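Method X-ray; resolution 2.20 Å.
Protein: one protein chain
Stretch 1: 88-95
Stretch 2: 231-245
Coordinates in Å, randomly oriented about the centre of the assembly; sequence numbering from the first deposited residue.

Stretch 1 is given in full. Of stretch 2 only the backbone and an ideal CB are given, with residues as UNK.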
# COMPACT_ATOMS: atom_id res chain seq x y z
N GLY A 88 2.23 -20.67 8.12
CA GLY A 88 1.02 -19.87 8.21
C GLY A 88 1.22 -18.40 7.85
O GLY A 88 2.31 -17.98 7.49
N LEU A 89 0.14 -17.63 7.96
CA LEU A 89 0.17 -16.20 7.65
C LEU A 89 -0.27 -15.43 8.88
O LEU A 89 -0.54 -14.23 8.82
CB LEU A 89 -0.79 -15.89 6.51
CG LEU A 89 -0.56 -16.62 5.19
CD1 LEU A 89 -1.71 -16.33 4.23
CD2 LEU A 89 0.76 -16.17 4.60
N ASN A 90 -0.37 -16.14 10.01
CA ASN A 90 -0.80 -15.53 11.25
C ASN A 90 0.28 -14.64 11.85
O ASN A 90 1.38 -15.09 12.15
CB ASN A 90 -1.18 -16.61 12.26
CG ASN A 90 -1.72 -16.04 13.55
OD1 ASN A 90 -1.21 -16.31 14.64
ND2 ASN A 90 -2.78 -15.24 13.44
N PRO A 91 -0.01 -13.34 12.01
CA PRO A 91 0.99 -12.44 12.58
C PRO A 91 1.34 -12.85 14.01
O PRO A 91 0.46 -13.23 14.80
CB PRO A 91 0.33 -11.07 12.48
CG PRO A 91 -1.13 -11.37 12.44
CD PRO A 91 -1.21 -12.60 11.58
N SER A 92 2.62 -12.80 14.35
CA SER A 92 3.07 -13.20 15.67
C SER A 92 4.48 -12.72 16.01
O SER A 92 5.26 -12.38 15.13
CB SER A 92 3.00 -14.73 15.77
OG SER A 92 3.61 -15.22 16.95
N GLY A 93 4.78 -12.70 17.31
CA GLY A 93 6.10 -12.31 17.78
C GLY A 93 6.95 -13.57 17.85
O GLY A 93 6.45 -14.66 17.57
N GLU A 94 8.21 -13.44 18.24
CA GLU A 94 9.12 -14.59 18.31
C GLU A 94 8.80 -15.60 19.42
O GLU A 94 9.12 -16.78 19.28
CB GLU A 94 10.56 -14.09 18.43
CG GLU A 94 11.64 -15.17 18.36
CD GLU A 94 11.48 -16.10 17.17
OE1 GLU A 94 11.23 -15.61 16.05
OE2 GLU A 94 11.61 -17.33 17.35
N ALA A 95 8.17 -15.15 20.50
CA ALA A 95 7.82 -16.04 21.61
C ALA A 95 7.08 -17.26 21.07
O ALA A 95 6.08 -17.12 20.36
CB ALA A 95 6.95 -15.30 22.63
N UNK A 231 4.43 -9.90 -3.66
CA UNK A 231 3.33 -9.33 -2.88
C UNK A 231 3.10 -10.08 -1.57
O UNK A 231 2.82 -9.47 -0.53
CB UNK A 231 2.04 -9.34 -3.71
N UNK A 232 3.20 -11.40 -1.63
CA UNK A 232 3.00 -12.23 -0.45
C UNK A 232 4.11 -11.97 0.56
O UNK A 232 3.86 -11.89 1.76
CB UNK A 232 2.95 -13.71 -0.83
N UNK A 233 5.32 -11.82 0.06
CA UNK A 233 6.47 -11.59 0.93
C UNK A 233 6.37 -10.25 1.64
O UNK A 233 6.54 -10.16 2.86
CB UNK A 233 7.77 -11.66 0.12
N UNK A 234 6.07 -9.20 0.89
CA UNK A 234 5.97 -7.89 1.51
C UNK A 234 4.77 -7.84 2.47
O UNK A 234 4.82 -7.13 3.47
CB UNK A 234 5.85 -6.80 0.44
N UNK A 235 3.71 -8.59 2.17
CA UNK A 235 2.55 -8.62 3.06
C UNK A 235 2.95 -9.21 4.40
O UNK A 235 2.65 -8.66 5.46
CB UNK A 235 1.40 -9.42 2.44
N UNK A 236 3.66 -10.34 4.35
CA UNK A 236 4.11 -11.01 5.57
C UNK A 236 5.10 -10.16 6.37
O UNK A 236 5.10 -10.19 7.61
CB UNK A 236 4.75 -12.35 5.22
N UNK A 237 5.93 -9.38 5.68
CA UNK A 237 6.88 -8.49 6.33
C UNK A 237 6.09 -7.42 7.07
O UNK A 237 6.39 -7.06 8.21
CB UNK A 237 7.85 -7.87 5.32
N UNK A 238 5.07 -6.90 6.41
CA UNK A 238 4.23 -5.86 6.97
C UNK A 238 3.58 -6.32 8.28
O UNK A 238 3.70 -5.66 9.31
CB UNK A 238 3.16 -5.45 5.96
N UNK A 239 2.92 -7.47 8.23
CA UNK A 239 2.23 -8.01 9.40
C UNK A 239 3.09 -8.43 10.59
O UNK A 239 2.71 -8.22 11.74
CB UNK A 239 1.41 -9.23 8.96
N UNK A 240 4.25 -9.03 10.32
CA UNK A 240 5.10 -9.51 11.42
C UNK A 240 6.56 -9.06 11.45
O UNK A 240 7.25 -9.27 12.45
CB UNK A 240 5.09 -11.04 11.40
N UNK A 241 7.02 -8.44 10.37
CA UNK A 241 8.41 -8.00 10.34
C UNK A 241 8.89 -7.18 11.53
O UNK A 241 10.00 -7.38 12.02
CB UNK A 241 8.63 -7.18 9.07
N UNK A 242 8.06 -6.25 12.01
CA UNK A 242 8.42 -5.40 13.14
C UNK A 242 7.40 -5.52 14.27
O UNK A 242 7.08 -4.53 14.94
CB UNK A 242 8.54 -3.94 12.69
N UNK A 243 6.90 -6.73 14.47
CA UNK A 243 5.87 -7.03 15.46
C UNK A 243 6.09 -6.51 16.88
O UNK A 243 5.15 -6.01 17.50
CB UNK A 243 5.70 -8.55 15.53
N UNK A 244 7.30 -6.65 17.40
CA UNK A 244 7.57 -6.22 18.77
C UNK A 244 8.21 -4.85 18.91
O UNK A 244 8.72 -4.51 19.98
CB UNK A 244 8.48 -7.25 19.45
N UNK A 245 8.18 -4.06 17.84
CA UNK A 245 8.75 -2.72 17.89
C UNK A 245 7.78 -1.82 18.66
O UNK A 245 6.60 -2.13 18.77
CB UNK A 245 9.02 -2.18 16.48

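Backbone angles near -65/-40 make the stretch helical from 231 through 239, and the closest CA pairs, Leu 89 with 236, Pro 91 with 240 and Gly 93 with 243, show stretch 1 running along it in the same direction. Position 231 has no stretch 1 atom within 5.5 Å of its ideal CB, so the contact sets no preference; it is Arg 231.

At 232 the CB points sideways and also lies beyond 5.5 Å of stretch 1. A short side chain would fall short of it, whereas a long one, aliphatic or charged, could reach the methyls of Leu 89. The residue is Arg 232. Its chi angles t, p, p bring the end nearer, and Leu 89 CD2 lies 3.7 Å from Arg 232 NH1, over one face of the guanidinium. The methyl packs against a face, and NH1 and NH2 are hydrogen-bonded elsewhere in the structure.

Positions 233, 234 and 235 are out of reach, and the helix alone says little about them. They are Val 233, Val 234 and Ser 235, the last turning its hydroxyl back on the helix, with OG donating to Arg 231 O at 2.9 Å.

Position 236 points sideways beside the apolar end of Leu 89, so a medium-sized aliphatic would suit. Val 236 fits: its CG2 lies 4.1 Å from Leu 89 CD2. Positions 237 and 238 are again out of reach; they hold Met 237 and Thr 238, whose OG1 donates to Val 234 O at 2.7 Å.

At 239 the CB points toward stretch 1, and the ideal CB is 4.1 Å from Pro 91 CB. A small residue such as alanine or serine would be accommodated easily. It is Ser 239, with chi1 in m; its backbone also packs here, Ser 239 O lying 3.8 Å from Pro 91 CB.

Position 240 points toward stretch 1 as well, with its ideal CB 4.0 Å from Ser 92 O and 4.5 Å from Pro 91 CA. The nearby amide of Ser 92 offers a donor, so a short side chain carrying an acceptor is attractive, though alanine could also fit. In Ser 240, chi1 of -55° brings OG within 3.3 Å of Ser 92 N, which donates to it at an N-H...O angle of 148°. A water donates to both Ser 92 O (2.8 Å) and Ser 240 O (2.7 Å), adding a second link.

At 241 an ideal CB would lie 2.4 Å from 237 O, a clash that favours glycine, and Gly 241 is found. Position 242 is out of reach; Met 242 opens a type I turn.

Position 243 points toward stretch 1, its ideal CB 3.9 Å from Ser 92 O. A flat or long side chain could cover the backbone there. Tyr 243 lays a ring face over Ser 92 C, 3.6 Å from CD2, while CE1 meets Pro 91 CB at 4.0 Å.

At 244 CA-to-CB points toward stretch 1, but no atom of it lies within 5.5 Å of the ideal CB. Only a side chain a few atoms long would reach the backbone of Gly 93 and Glu 94; Asp, Asn or a longer polar residue could. Asp 244 brings OD2 3.7 Å from Gly 93 CA. Position 245 is out of reach: Ala 245.

Stretch 2 (231-245) RRVVSVMTSSGMYDA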
# COMPACT_ATOMS: atom_id res chain seq x y z
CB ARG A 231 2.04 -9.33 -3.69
CG ARG A 231 1.81 -8.10 -4.55
CD ARG A 231 0.49 -8.23 -5.30
NE ARG A 231 -0.42 -9.12 -4.59
CZ ARG A 231 -1.01 -10.19 -5.12
NH1 ARG A 231 -0.80 -10.50 -6.39
NH2 ARG A 231 -1.78 -10.96 -4.37
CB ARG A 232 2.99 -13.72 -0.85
CG ARG A 232 3.20 -14.70 0.32
CD ARG A 232 2.08 -14.65 1.35
NE ARG A 232 0.88 -15.36 0.94
CZ ARG A 232 0.75 -16.69 0.90
NH1 ARG A 232 1.77 -17.48 1.25
NH2 ARG A 232 -0.39 -17.24 0.51
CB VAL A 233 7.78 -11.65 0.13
CG1 VAL A 233 8.95 -11.25 1.01
CG2 VAL A 233 7.99 -13.07 -0.41
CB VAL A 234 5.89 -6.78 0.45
CG1 VAL A 234 5.87 -5.42 1.13
CG2 VAL A 234 7.09 -6.90 -0.49
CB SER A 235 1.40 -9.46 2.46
OG SER A 235 0.77 -8.80 1.38
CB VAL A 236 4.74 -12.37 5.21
CG1 VAL A 236 5.37 -13.02 6.44
CG2 VAL A 236 3.67 -13.28 4.64
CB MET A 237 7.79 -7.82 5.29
CG MET A 237 8.94 -8.67 4.77
SD MET A 237 9.81 -7.84 3.40
CE MET A 237 10.64 -6.51 4.27
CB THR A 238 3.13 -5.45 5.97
OG1 THR A 238 3.73 -4.99 4.76
CG2 THR A 238 2.26 -4.33 6.55
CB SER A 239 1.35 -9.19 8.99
OG SER A 239 0.35 -8.78 8.08
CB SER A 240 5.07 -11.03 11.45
OG SER A 240 3.73 -11.48 11.54
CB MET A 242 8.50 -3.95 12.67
CG MET A 242 9.49 -3.70 11.53
SD MET A 242 11.19 -4.05 11.98
CE MET A 242 11.54 -2.72 13.08
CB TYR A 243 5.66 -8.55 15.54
CG TYR A 243 4.30 -8.95 16.07
CD1 TYR A 243 3.18 -8.92 15.25
CD2 TYR A 243 4.14 -9.36 17.39
CE1 TYR A 243 1.93 -9.29 15.72
CE2 TYR A 243 2.89 -9.74 17.88
CZ TYR A 243 1.79 -9.69 17.04
OH TYR A 243 0.55 -10.06 17.51
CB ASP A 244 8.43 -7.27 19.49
CG ASP A 244 7.65 -8.55 19.79
OD1 ASP A 244 6.57 -8.47 20.39
OD2 ASP A 244 8.13 -9.65 19.41
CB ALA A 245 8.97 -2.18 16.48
O HOH W 1 7.68 -11.36 14.12
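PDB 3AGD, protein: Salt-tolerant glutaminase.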